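PDB 2FD4: effector protein HopAB2, which suppresses programmed cell death and immunity in susceptible plants, elicits Pto- and Prf-dependent resistance in tomato, and carries an E3 ubiquitin ligase domain at its C-terminus, the part crystallised. Local coordinates for residues P68-T71 and S72-Y75; K98-P102 and M103-T107. All coordinates share one frame; numbering follows the deposited sequence.

Contact 1: residues P68-T71 and S72-Y75; sequences PTDT and SQPY
Thr69 and Asp70 meet the CB-CG stem of Gln73 at the mouth of a tight turn, the amide pointing outward. The contact of Thr69 is light: Thr69 OG1 stands 3.8 Å from Gln73 CG and 3.9 Å from Gln73 CB, and the two side chains cross at about a right angle. Thr69 brings the hydroxyl to this side because OG1 lies opposite the backbone N (chi1 174°), which turns the oxygen across the mouth of the turn. The stem of Gln73 starts beside its own backbone N and bends at its second torsion, and the amide leads away from the turn. As modelled, the carboxylate of Asp70 slants across this stem, its plane turned 41° from that of the Gln73 amide. Asp70 OD1 is placed 3.1 Å from Gln73 N in a weak, bent hydrogen bond, but this oxygen crowds the glutamine stem and its position is doubtful. The more dependable link runs through the backbone: Gln73 N donates to Asp70 O over 3.2 Å, fairly straight at the hydrogen (158°), with the donor well above the carbonyl plane. Ser72, with positive phi, turns the chain, while Thr71 and Ser72 direct their CB atoms outward.

The turn is tied to the rest of the domain. Thr69 shares a backbone hydrogen bond with Lys115 of helix 113-116, and Gln73 O accepts a hydrogen bond from the side chain of Arg18 in strand 18-21. The i to i+3 bond from Gln73 to Asp70, closing round Thr71 and Ser72, identifies a beta turn, distorted from type II, in the surface loop between strands 61-65 and 83-87.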
loop_
_atom_site.group_PDB
_atom_site.type_symbol
_atom_site.label_atom_id
_atom_site.label_comp_id
_atom_site.label_asym_id
_atom_site.label_seq_id
_atom_site.Cartn_x
_atom_site.Cartn_y
_atom_site.Cartn_z
ATOM N N PRO A 68 6.826 -9.443 -6.665
ATOM C CA PRO A 68 5.698 -9.166 -7.535
ATOM C C PRO A 68 5.015 -10.417 -8.107
ATOM O O PRO A 68 5.664 -11.452 -8.350
ATOM C CB PRO A 68 6.340 -8.361 -8.660
ATOM C CG PRO A 68 7.669 -8.887 -8.786
ATOM C CD PRO A 68 8.108 -9.260 -7.384
ATOM N N THR A 69 3.712 -10.337 -8.341
ATOM C CA THR A 69 3.055 -11.336 -9.160
ATOM C C THR A 69 2.059 -10.661 -10.047
ATOM O O THR A 69 1.533 -9.583 -9.712
ATOM C CB THR A 69 2.323 -12.425 -8.353
ATOM O OG1 THR A 69 1.590 -13.280 -9.257
ATOM C CG2 THR A 69 1.373 -11.834 -7.340
ATOM N N ASP A 70 1.807 -11.321 -11.173
ATOM C CA ASP A 70 0.977 -10.745 -12.212
ATOM C C ASP A 70 -0.272 -10.234 -11.549
ATOM O O ASP A 70 -0.812 -10.839 -10.505
ATOM C CB ASP A 70 0.689 -11.734 -13.373
ATOM C CG ASP A 70 -0.554 -12.628 -13.115
ATOM O OD1 ASP A 70 -0.686 -13.050 -11.895
ATOM O OD2 ASP A 70 -1.374 -12.938 -14.130
ATOM N N THR A 71 -0.687 -9.054 -12.170
ATOM C CA THR A 71 -1.926 -8.423 -11.836
ATOM C C THR A 71 -3.098 -9.392 -12.060
ATOM O O THR A 71 -3.563 -9.663 -13.179
ATOM C CB THR A 71 -2.077 -7.110 -12.601
ATOM O OG1 THR A 71 -1.246 -7.137 -13.786
ATOM C CG2 THR A 71 -1.650 -5.990 -11.725
ATOM N N SER A 72 -3.387 -10.012 -10.932
ATOM C CA SER A 72 -4.496 -10.883 -10.603
ATOM C C SER A 72 -4.325 -12.384 -10.898
ATOM O O SER A 72 -5.012 -13.013 -11.676
ATOM C CB SER A 72 -5.833 -10.280 -10.914
ATOM O OG SER A 72 -6.689 -10.485 -9.789
ATOM N N GLN A 73 -3.303 -12.892 -10.235
ATOM C CA GLN A 73 -3.408 -14.010 -9.317
ATOM C C GLN A 73 -3.751 -13.335 -7.985
ATOM O O GLN A 73 -3.092 -12.306 -7.606
ATOM C CB GLN A 73 -2.041 -14.685 -9.113
ATOM C CG GLN A 73 -1.467 -15.349 -10.322
ATOM C CD GLN A 73 -2.046 -16.734 -10.564
ATOM O OE1 GLN A 73 -2.619 -17.366 -9.658
ATOM N NE2 GLN A 73 -1.891 -17.218 -11.794
ATOM N N PRO A 74 -4.735 -13.857 -7.228
ATOM C CA PRO A 74 -4.828 -13.335 -5.834
ATOM C C PRO A 74 -3.598 -13.563 -4.890
ATOM O O PRO A 74 -2.739 -14.423 -5.162
ATOM C CB PRO A 74 -6.079 -14.026 -5.272
ATOM C CG PRO A 74 -6.864 -14.436 -6.459
ATOM C CD PRO A 74 -5.845 -14.792 -7.530
ATOM N N TYR A 75 -3.539 -12.784 -3.807
ATOM C CA TYR A 75 -2.406 -12.848 -2.837
ATOM C C TYR A 75 -2.078 -14.302 -2.423
ATOM O O TYR A 75 -2.984 -15.094 -2.202
ATOM C CB TYR A 75 -2.684 -12.003 -1.571
ATOM C CG TYR A 75 -1.559 -12.162 -0.548
ATOM C CD1 TYR A 75 -0.367 -11.476 -0.705
ATOM C CD2 TYR A 75 -1.660 -13.096 0.491
ATOM C CE1 TYR A 75 0.701 -11.638 0.220
ATOM C CE2 TYR A 75 -0.592 -13.288 1.409
ATOM C CZ TYR A 75 0.571 -12.575 1.253
ATOM O OH TYR A 75 1.616 -12.758 2.148
#

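Contact 2: residues K98-P102 and M103-T107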
loop_
_atom_site.group_PDB
_atom_site.type_symbol
_atom_site.label_atom_id
_atom_site.label_comp_id
_atom_site.label_asym_id
_atom_site.label_seq_id
_atom_site.Cartn_x
_atom_site.Cartn_y
_atom_site.Cartn_z
ATOM N N LYS A 98 12.335 8.422 -4.612
ATOM C CA LYS A 98 13.238 7.258 -4.662
ATOM C C LYS A 98 12.413 6.076 -5.162
ATOM O O LYS A 98 11.680 5.521 -4.375
ATOM C CB LYS A 98 13.706 6.990 -3.225
ATOM C CG LYS A 98 14.944 6.189 -3.024
ATOM C CD LYS A 98 15.081 5.763 -1.547
ATOM C CE LYS A 98 16.522 5.717 -1.125
ATOM N NZ LYS A 98 16.694 4.898 0.123
ATOM N N PRO A 99 12.476 5.735 -6.473
ATOM C CA PRO A 99 11.608 4.706 -6.996
ATOM C C PRO A 99 12.095 3.291 -6.710
ATOM O O PRO A 99 12.563 2.585 -7.616
ATOM C CB PRO A 99 11.537 5.020 -8.490
ATOM C CG PRO A 99 12.859 5.637 -8.798
ATOM C CD PRO A 99 13.297 6.352 -7.539
ATOM N N GLU A 100 12.022 2.919 -5.446
ATOM C CA GLU A 100 12.583 1.661 -4.989
ATOM C C GLU A 100 11.758 1.142 -3.826
ATOM O O GLU A 100 11.196 1.896 -3.018
ATOM C CB GLU A 100 14.050 1.792 -4.699
ATOM C CG GLU A 100 14.397 2.197 -3.331
ATOM C CD GLU A 100 15.887 2.411 -3.146
ATOM O OE1 GLU A 100 16.685 2.207 -4.102
ATOM O OE2 GLU A 100 16.283 2.762 -2.006
ATOM N N HIS A 101 11.579 -0.155 -3.819
ATOM C CA HIS A 101 10.771 -0.757 -2.790
ATOM C C HIS A 101 11.402 -0.389 -1.411
ATOM O O HIS A 101 12.594 -0.475 -1.193
ATOM C CB HIS A 101 10.726 -2.248 -3.077
ATOM C CG HIS A 101 9.896 -3.018 -2.104
ATOM N ND1 HIS A 101 8.864 -3.852 -2.480
ATOM C CD2 HIS A 101 10.023 -3.146 -0.768
ATOM C CE1 HIS A 101 8.346 -4.403 -1.398
ATOM N NE2 HIS A 101 9.049 -4.012 -0.346
ATOM N N PRO A 102 10.589 0.069 -0.504
ATOM C CA PRO A 102 11.110 0.581 0.763
ATOM C C PRO A 102 11.827 -0.469 1.621
ATOM O O PRO A 102 12.632 -0.074 2.504
ATOM C CB PRO A 102 9.840 1.083 1.440
ATOM C CG PRO A 102 8.754 0.312 0.879
ATOM C CD PRO A 102 9.121 0.207 -0.557
ATOM N N MET A 103 11.570 -1.774 1.388
ATOM C CA MET A 103 12.347 -2.836 2.063
ATOM C C MET A 103 13.364 -3.616 1.221
ATOM O O MET A 103 14.392 -3.952 1.736
ATOM C CB MET A 103 11.442 -3.758 2.864
ATOM C CG MET A 103 10.796 -2.939 4.044
ATOM S SD MET A 103 9.336 -3.744 4.747
ATOM C CE MET A 103 9.980 -5.375 5.140
ATOM N N THR A 104 13.054 -3.948 -0.036
ATOM C CA THR A 104 13.955 -4.783 -0.861
ATOM C C THR A 104 14.846 -3.916 -1.718
ATOM O O THR A 104 15.876 -4.395 -2.255
ATOM C CB THR A 104 13.185 -5.672 -1.780
ATOM O OG1 THR A 104 12.472 -4.863 -2.723
ATOM C CG2 THR A 104 12.194 -6.501 -0.987
ATOM N N ARG A 105 14.427 -2.661 -1.896
ATOM C CA ARG A 105 15.079 -1.728 -2.781
ATOM C C ARG A 105 15.051 -2.085 -4.263
ATOM O O ARG A 105 15.725 -1.460 -5.058
ATOM C CB ARG A 105 16.501 -1.475 -2.349
ATOM C CG ARG A 105 16.605 -0.904 -0.979
ATOM C CD ARG A 105 18.019 -0.377 -0.750
ATOM N NE ARG A 105 18.406 0.619 -1.772
ATOM C CZ ARG A 105 19.637 1.105 -1.943
ATOM N NH1 ARG A 105 20.635 0.720 -1.165
ATOM N NH2 ARG A 105 19.873 1.987 -2.907
ATOM N N GLU A 106 14.175 -3.007 -4.652
ATOM C CA GLU A 106 13.984 -3.309 -6.056
ATOM C C GLU A 106 13.137 -2.207 -6.658
ATOM O O GLU A 106 12.337 -1.581 -5.953
ATOM C CB GLU A 106 13.328 -4.671 -6.237
ATOM C CG GLU A 106 14.097 -5.819 -5.544
ATOM C CD GLU A 106 15.550 -5.963 -6.017
ATOM O OE1 GLU A 106 15.844 -5.579 -7.175
ATOM O OE2 GLU A 106 16.412 -6.484 -5.237
ATOM N N THR A 107 13.334 -1.943 -7.949
ATOM C CA THR A 107 12.617 -0.844 -8.620
ATOM C C THR A 107 11.135 -0.976 -8.369
ATOM O O THR A 107 10.557 -2.046 -8.582
ATOM C CB THR A 107 12.829 -0.844 -10.137
ATOM O OG1 THR A 107 14.231 -0.791 -10.436
ATOM C CG2 THR A 107 12.095 0.346 -10.773
#
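The stretch carrying Pro102, an inferred E2-binding residue of this U-box-like domain, closes a hairpin-like loop with a single antiparallel bridge, in which Glu100 faces Thr107 as a non-hydrogen-bonded pair. Next to it His101 N donates to Glu106 O over 2.7 Å, almost straight at 164°. At the other end of the loop Arg105 N reaches back to His101 O at 2.9 Å, and Arg105, with positive phi, turns the chain back alongside 99-102. With CG trans to N (chi1 -179°), the His101 ring lies under the loop: Thr104 CG2 sits over one face in a CH-pi contact, 4.1 Å from the centroid, and Met103 N meets the ring edge in plane. Thr104 OG1 accepts from Glu106 N at 3.2 Å, forming an ST turn. On the outside, Glu100 and Arg105 run side by side in the same direction, their planes 56° apart. Arg105 NE is 3.0 Å from Glu100 OE2 in a salt bridge whose hydrogen bonds are all weak, and Lys98 NZ comes to the same oxygen. Pro102 packs against Phe48, Leu64, Leu91 and Phe94. His101 ND1 is buried without a partner, so no hydrogen bond at that atom pays for the ring's placement. The Glu100 carboxylate, held between two cations, would probably stay ionised.

In the fold
Both contacts are local turns at the surface, in series along the chain, with centres about 18 Å apart and nearest atoms about 7 Å apart. Contact 1 lies between strands 61-65 and 83-87, against strand 18-21 and helix 113-116, and has no buried residue; its chemistry is polar and sparse. Contact 2 lies in the loop between helices 88-97 and 113-116 and is the richer of the two, with a buried histidine and a proline against strand 61-65 and helix 88-97 on one side, and a salt-bridge network at the surface. Contact 2 includes Pro102, beside the two other inferred E2-binding residues, whereas contact 1 is remote from that site.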